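Side-chain contacts in trans-4-hydroxy-L-proline dehydratase (Clostridioides difficile 70-100-2010, PDB 6VXC), which uses a glycyl radical to dehydrate trans-4-hydroxy-L-proline to (S)-1-pyrroline-5-carboxylate in the anaerobic breakdown of hydroxyproline: residues A[277-282]-A[307-312]; A[322-327]-A[376-381]. One frame throughout, in Å; residues are numbered along the deposited sequence.

Interaction 1 (A[277-282]-A[307-312])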
loop_
_atom_site.group_PDB
_atom_site.type_symbol
_atom_site.label_atom_id
_atom_site.label_comp_id
_atom_site.label_asym_id
_atom_site.label_seq_id
_atom_site.Cartn_x
_atom_site.Cartn_y
_atom_site.Cartn_z
ATOM N N HIS A 277 -19.411 4.141 18.952
ATOM C CA HIS A 277 -19.541 5.287 18.059
ATOM C C HIS A 277 -18.350 6.235 18.215
ATOM O O HIS A 277 -17.750 6.669 17.230
ATOM C CB HIS A 277 -20.848 6.012 18.387
ATOM C CG HIS A 277 -21.266 7.035 17.388
ATOM N ND1 HIS A 277 -20.373 7.805 16.679
ATOM C CD2 HIS A 277 -22.495 7.463 17.028
ATOM C CE1 HIS A 277 -21.035 8.635 15.891
ATOM N NE2 HIS A 277 -22.327 8.453 16.092
ATOM N N GLN A 278 -17.999 6.569 19.459
ATOM C CA GLN A 278 -16.882 7.484 19.689
ATOM C C GLN A 278 -15.561 6.874 19.249
ATOM O O GLN A 278 -14.674 7.603 18.799
ATOM C CB GLN A 278 -16.804 7.886 21.162
ATOM C CG GLN A 278 -17.915 8.825 21.558
ATOM C CD GLN A 278 -18.111 8.927 23.053
ATOM O OE1 GLN A 278 -17.260 8.516 23.842
ATOM N NE2 GLN A 278 -19.236 9.480 23.449
ATOM N N ALA A 279 -15.408 5.554 19.402
ATOM C CA ALA A 279 -14.183 4.888 18.971
ATOM C C ALA A 279 -13.987 5.019 17.468
ATOM O O ALA A 279 -12.868 5.250 16.997
ATOM C CB ALA A 279 -14.191 3.423 19.397
ATOM N N ILE A 280 -15.066 4.883 16.699
ATOM C CA ILE A 280 -14.957 5.019 15.251
ATOM C C ILE A 280 -14.655 6.461 14.867
ATOM O O ILE A 280 -13.823 6.722 13.990
ATOM C CB ILE A 280 -16.226 4.483 14.558
ATOM C CG1 ILE A 280 -16.321 2.955 14.713
ATOM C CG2 ILE A 280 -16.279 4.942 13.100
ATOM C CD1 ILE A 280 -17.619 2.379 14.223
ATOM N N GLN A 281 -15.325 7.421 15.510
ATOM C CA GLN A 281 -15.066 8.821 15.196
ATOM C C GLN A 281 -13.652 9.229 15.598
ATOM O O GLN A 281 -13.000 9.989 14.877
ATOM C CB GLN A 281 -16.106 9.718 15.878
ATOM C CG GLN A 281 -15.938 11.228 15.607
ATOM C CD GLN A 281 -16.188 11.618 14.149
ATOM O OE1 GLN A 281 -17.325 11.667 13.707
ATOM N NE2 GLN A 281 -15.121 11.925 13.408
ATOM N N MET A 282 -13.157 8.724 16.729
ATOM C CA MET A 282 -11.765 8.983 17.108
ATOM C C MET A 282 -10.808 8.457 16.036
ATOM O O MET A 282 -9.910 9.176 15.587
ATOM C CB MET A 282 -11.452 8.356 18.477
ATOM C CG MET A 282 -9.958 8.297 18.863
ATOM S SD MET A 282 -9.202 9.919 19.213
ATOM C CE MET A 282 -9.375 9.958 20.987
ATOM N N GLN A 307 -10.647 -6.238 16.625
ATOM C CA GLN A 307 -10.123 -6.368 17.983
ATOM C C GLN A 307 -10.336 -5.085 18.786
ATOM O O GLN A 307 -10.656 -5.142 19.977
ATOM C CB GLN A 307 -8.638 -6.739 17.959
ATOM C CG GLN A 307 -8.297 -8.007 17.136
ATOM C CD GLN A 307 -9.124 -9.204 17.542
ATOM O OE1 GLN A 307 -8.982 -9.732 18.654
ATOM N NE2 GLN A 307 -10.019 -9.627 16.655
ATOM N N HIS A 308 -10.173 -3.923 18.158
ATOM C CA HIS A 308 -10.295 -2.674 18.906
ATOM C C HIS A 308 -11.752 -2.371 19.243
ATOM O O HIS A 308 -12.038 -1.840 20.320
ATOM C CB HIS A 308 -9.658 -1.519 18.123
ATOM C CG HIS A 308 -8.220 -1.759 17.798
ATOM N ND1 HIS A 308 -7.720 -1.682 16.514
ATOM C CD2 HIS A 308 -7.186 -2.144 18.582
ATOM C CE1 HIS A 308 -6.437 -1.993 16.526
ATOM N NE2 HIS A 308 -6.088 -2.277 17.769
ATOM N N LEU A 309 -12.679 -2.686 18.332
ATOM C CA LEU A 309 -14.077 -2.316 18.537
ATOM C C LEU A 309 -14.838 -3.305 19.418
ATOM O O LEU A 309 -15.817 -2.915 20.056
ATOM C CB LEU A 309 -14.793 -2.171 17.196
ATOM C CG LEU A 309 -14.418 -0.978 16.316
ATOM C CD1 LEU A 309 -15.292 -0.950 15.074
ATOM C CD2 LEU A 309 -14.507 0.351 17.083
ATOM N N ASN A 310 -14.419 -4.565 19.476
ATOM C CA ASN A 310 -15.235 -5.559 20.169
ATOM C C ASN A 310 -15.483 -5.226 21.636
ATOM O O ASN A 310 -16.616 -5.433 22.095
ATOM C CB ASN A 310 -14.615 -6.956 20.039
ATOM C CG ASN A 310 -15.578 -8.051 20.500
ATOM O OD1 ASN A 310 -16.663 -8.219 19.936
ATOM N ND2 ASN A 310 -15.192 -8.782 21.538
ATOM N N PRO A 311 -14.508 -4.744 22.417
ATOM C CA PRO A 311 -14.832 -4.350 23.801
ATOM C C PRO A 311 -15.903 -3.273 23.875
ATOM O O PRO A 311 -16.815 -3.361 24.706
ATOM C CB PRO A 311 -13.476 -3.872 24.356
ATOM C CG PRO A 311 -12.462 -4.625 23.538
ATOM C CD PRO A 311 -13.057 -4.701 22.150
ATOM N N PHE A 312 -15.840 -2.278 22.990
ATOM C CA PHE A 312 -16.870 -1.250 22.943
ATOM C C PHE A 312 -18.216 -1.845 22.552
ATOM O O PHE A 312 -19.244 -1.529 23.165
ATOM C CB PHE A 312 -16.463 -0.161 21.944
ATOM C CG PHE A 312 -15.248 0.649 22.362
ATOM C CD1 PHE A 312 -15.358 1.660 23.293
ATOM C CD2 PHE A 312 -14.007 0.358 21.849
ATOM C CE1 PHE A 312 -14.258 2.396 23.669
ATOM C CE2 PHE A 312 -12.891 1.079 22.226
ATOM C CZ PHE A 312 -13.016 2.099 23.136
#

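Interaction 2 (A[322-327]-A[376-381])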
loop_
_atom_site.group_PDB
_atom_site.type_symbol
_atom_site.label_atom_id
_atom_site.label_comp_id
_atom_site.label_asym_id
_atom_site.label_seq_id
_atom_site.Cartn_x
_atom_site.Cartn_y
_atom_site.Cartn_z
ATOM N N LEU A 322 -26.536 0.287 22.065
ATOM C CA LEU A 322 -26.100 -0.162 20.752
ATOM C C LEU A 322 -26.728 -1.515 20.476
ATOM O O LEU A 322 -26.960 -2.303 21.395
ATOM C CB LEU A 322 -24.569 -0.285 20.674
ATOM C CG LEU A 322 -23.894 -0.521 19.315
ATOM C CD1 LEU A 322 -24.100 0.670 18.399
ATOM C CD2 LEU A 322 -22.411 -0.719 19.517
ATOM N N ASP A 323 -26.983 -1.787 19.201
ATOM C CA ASP A 323 -27.324 -3.127 18.751
ATOM C C ASP A 323 -26.543 -3.438 17.470
ATOM O O ASP A 323 -25.817 -2.593 16.937
ATOM C CB ASP A 323 -28.843 -3.282 18.550
ATOM C CG ASP A 323 -29.410 -2.323 17.513
ATOM O OD1 ASP A 323 -28.637 -1.646 16.816
ATOM O OD2 ASP A 323 -30.650 -2.282 17.365
ATOM N N ARG A 324 -26.702 -4.662 16.963
ATOM C CA ARG A 324 -25.929 -5.072 15.798
ATOM C C ARG A 324 -26.195 -4.164 14.608
ATOM O O ARG A 324 -25.268 -3.806 13.871
ATOM C CB ARG A 324 -26.247 -6.526 15.432
ATOM C CG ARG A 324 -25.229 -7.142 14.478
ATOM C CD ARG A 324 -25.666 -8.494 13.950
ATOM N NE ARG A 324 -24.582 -9.229 13.299
ATOM C CZ ARG A 324 -24.251 -9.117 12.016
ATOM N NH1 ARG A 324 -23.251 -9.849 11.521
ATOM N NH2 ARG A 324 -24.919 -8.289 11.225
ATOM N N ASP A 325 -27.451 -3.761 14.418
ATOM C CA ASP A 325 -27.802 -2.931 13.270
ATOM C C ASP A 325 -27.100 -1.578 13.318
ATOM O O ASP A 325 -26.608 -1.088 12.294
ATOM C CB ASP A 325 -29.313 -2.736 13.207
ATOM C CG ASP A 325 -30.033 -3.931 12.603
ATOM O OD1 ASP A 325 -29.372 -4.833 12.050
ATOM O OD2 ASP A 325 -31.272 -3.944 12.667
ATOM N N ARG A 326 -27.097 -0.930 14.490
ATOM C CA ARG A 326 -26.459 0.380 14.587
ATOM C C ARG A 326 -24.945 0.249 14.475
ATOM O O ARG A 326 -24.293 1.098 13.864
ATOM C CB ARG A 326 -26.849 1.079 15.894
ATOM C CG ARG A 326 -26.184 2.458 16.131
ATOM C CD ARG A 326 -26.641 3.513 15.116
ATOM N NE ARG A 326 -26.595 4.876 15.657
ATOM C CZ ARG A 326 -27.282 5.900 15.159
ATOM N NH1 ARG A 326 -28.142 5.702 14.169
ATOM N NH2 ARG A 326 -27.176 7.099 15.708
ATOM N N ALA A 327 -24.375 -0.816 15.052
ATOM C CA ALA A 327 -22.948 -1.097 14.873
ATOM C C ALA A 327 -22.599 -1.306 13.406
ATOM O O ALA A 327 -21.551 -0.844 12.942
ATOM C CB ALA A 327 -22.529 -2.309 15.694
ATOM N N VAL A 376 -11.736 -14.163 15.904
ATOM C CA VAL A 376 -13.052 -13.944 15.315
ATOM C C VAL A 376 -14.048 -13.631 16.420
ATOM O O VAL A 376 -14.147 -14.357 17.414
ATOM C CB VAL A 376 -13.472 -15.166 14.486
ATOM C CG1 VAL A 376 -14.946 -15.083 14.116
ATOM C CG2 VAL A 376 -12.594 -15.253 13.232
ATOM N N ASN A 377 -14.762 -12.525 16.271
ATOM C CA ASN A 377 -15.759 -12.091 17.237
ATOM C C ASN A 377 -16.941 -11.534 16.451
ATOM O O ASN A 377 -16.951 -11.546 15.216
ATOM C CB ASN A 377 -15.163 -11.075 18.240
ATOM C CG ASN A 377 -14.644 -9.802 17.569
ATOM O OD1 ASN A 377 -15.296 -9.238 16.684
ATOM N ND2 ASN A 377 -13.456 -9.348 17.990
ATOM N N GLU A 378 -17.937 -11.015 17.168
ATOM C CA GLU A 378 -19.149 -10.560 16.493
ATOM C C GLU A 378 -18.853 -9.409 15.546
ATOM O O GLU A 378 -19.476 -9.303 14.485
ATOM C CB GLU A 378 -20.218 -10.129 17.502
ATOM C CG GLU A 378 -20.962 -11.279 18.141
ATOM C CD GLU A 378 -21.584 -12.205 17.103
ATOM O OE1 GLU A 378 -21.209 -13.404 17.073
ATOM O OE2 GLU A 378 -22.413 -11.727 16.296
ATOM N N VAL A 379 -17.928 -8.520 15.922
ATOM C CA VAL A 379 -17.600 -7.409 15.033
ATOM C C VAL A 379 -16.983 -7.932 13.748
ATOM O O VAL A 379 -17.201 -7.361 12.680
ATOM C CB VAL A 379 -16.663 -6.371 15.710
ATOM C CG1 VAL A 379 -16.334 -5.260 14.718
ATOM C CG2 VAL A 379 -17.307 -5.748 16.968
ATOM N N SER A 380 -16.209 -9.018 13.829
ATOM C CA SER A 380 -15.623 -9.611 12.628
ATOM C C SER A 380 -16.695 -9.943 11.607
ATOM O O SER A 380 -16.531 -9.692 10.405
ATOM C CB SER A 380 -14.830 -10.881 12.968
ATOM O OG SER A 380 -13.990 -10.722 14.084
ATOM N N TYR A 381 -17.788 -10.548 12.066
ATOM C CA TYR A 381 -18.857 -10.907 11.149
ATOM C C TYR A 381 -19.608 -9.681 10.660
ATOM O O TYR A 381 -20.049 -9.653 9.509
ATOM C CB TYR A 381 -19.801 -11.916 11.807
ATOM C CG TYR A 381 -19.224 -13.304 11.834
ATOM C CD1 TYR A 381 -19.122 -14.042 10.661
ATOM C CD2 TYR A 381 -18.775 -13.875 13.021
ATOM C CE1 TYR A 381 -18.599 -15.320 10.651
ATOM C CE2 TYR A 381 -18.241 -15.157 13.031
ATOM C CZ TYR A 381 -18.156 -15.875 11.839
ATOM O OH TYR A 381 -17.637 -17.149 11.844
#

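Interaction 1 (A[277-282]-A[307-312])
Ala-279 meets both Phe-312 and Leu-309, and the whole contact is apolar; no hydrogen bond crosses it. The Ala-279 methyl makes a CH-pi contact over the middle of one face of the Phe-312 ring, 3.9 Å from CB to the ring centroid and only 13° off the ring normal. At the edge of the same ring, in its plane, lies His-308 O from one turn earlier in the helix, and Arg-315 adds a cation-pi contact.

Beside it, Leu-309 CD2 reaches Ala-279 CB at 3.9 Å and Ile-280 CG1 at 4.0 Å, so one methyl bridges two successive residues. The other branch, Leu-309 CD1, lies 4.1 Å from Ile-280 CD1, and the two side chains cross at about a right angle. Ile-280 holds CG1 beside its backbone N (chi1 -69°), which carries that branch to Leu-309. All four residues are buried. Leu-331 of helix 324-339 touches both Ile-280 and Leu-309, while Tyr-276 packs on Leu-309 and Phe-312.

The segment axes come within 9.9 Å at 151°, with Ala-279 opposite Leu-309, their CA atoms 7.2 Å apart. This is an antiparallel pair formed by two consecutive helices, 276-293 and 305-318, within the pyruvate formate-lyase-like region of a glycyl radical enzyme.

Interaction 2 (A[322-327]-A[376-381])
Ser-380 OG is held twice, by Asn-377 N at 2.9 Å and by Asp-306 OD2, at the start of the helix whose Tyr-381 meets Arg-324 across the contact. The bond from Asn-377 N is nearly straight (168°). In return Ser-380 N donates to Asn-377 OD1 at 3.0 Å, approaching from a direction tilted out of the amide's carbonyl plane. Asn-377 ND2 is also bonded, to Asp-306 O, so both side chains tie this helix start to helix 305-318.

Across the contact, Arg-324 does the reaching. Its CG stands anti to the backbone N (chi1 -165°) and the chain runs extended from CG to NE, taking the guanidinium over to the first turn of the other helix. There NH1 lies 3.7 Å from Tyr-381 C and 4.0 Å from Tyr-381 CB, a packing contact on the backbone and the base of the side chain. The strongest polar partner of Arg-324 is Asp-385, one turn further along helix 378-390, which forms a salt bridge to NH1. Glu-378 OE2 stands at the guanidinium edge, 4.5 Å from Arg-324 NE, too far for a salt bridge but probably favourable electrostatically.

The opposing helix start is capped as well: Asp-323 OD1 accepts from Arg-326 N at 2.9 Å. Two capped helix N-termini lie near each other at the surface, spanned by the Arg-324 side chain: one has an Asp N-cap, the other the Asn-377/Ser-380 capping box.

The centres of the two interactions lie about 11 Å apart, on the same side of the chain's centre, and both belong to the pyruvate formate-lyase-like part of the chain. Along the chain they come in series: interaction 1 joins helices 276-293 and 305-318, and interaction 2 then joins the starts of helices 324-339 and 378-390. They touch directly, Asn-310 CB packing 3.4 Å from Asn-377 ND2 and Asn-310 CA 3.8 Å from Val-379 CG2. Helix 305-318 packs with all three other helices, its Tyr-313 touching Arg-324 and Ala-327. The local helical cluster has a buried apolar contact at interaction 1 and a surface contact made by one long arginine side chain at interaction 2, away from the glycyl-radical site and the probable catalytic residues.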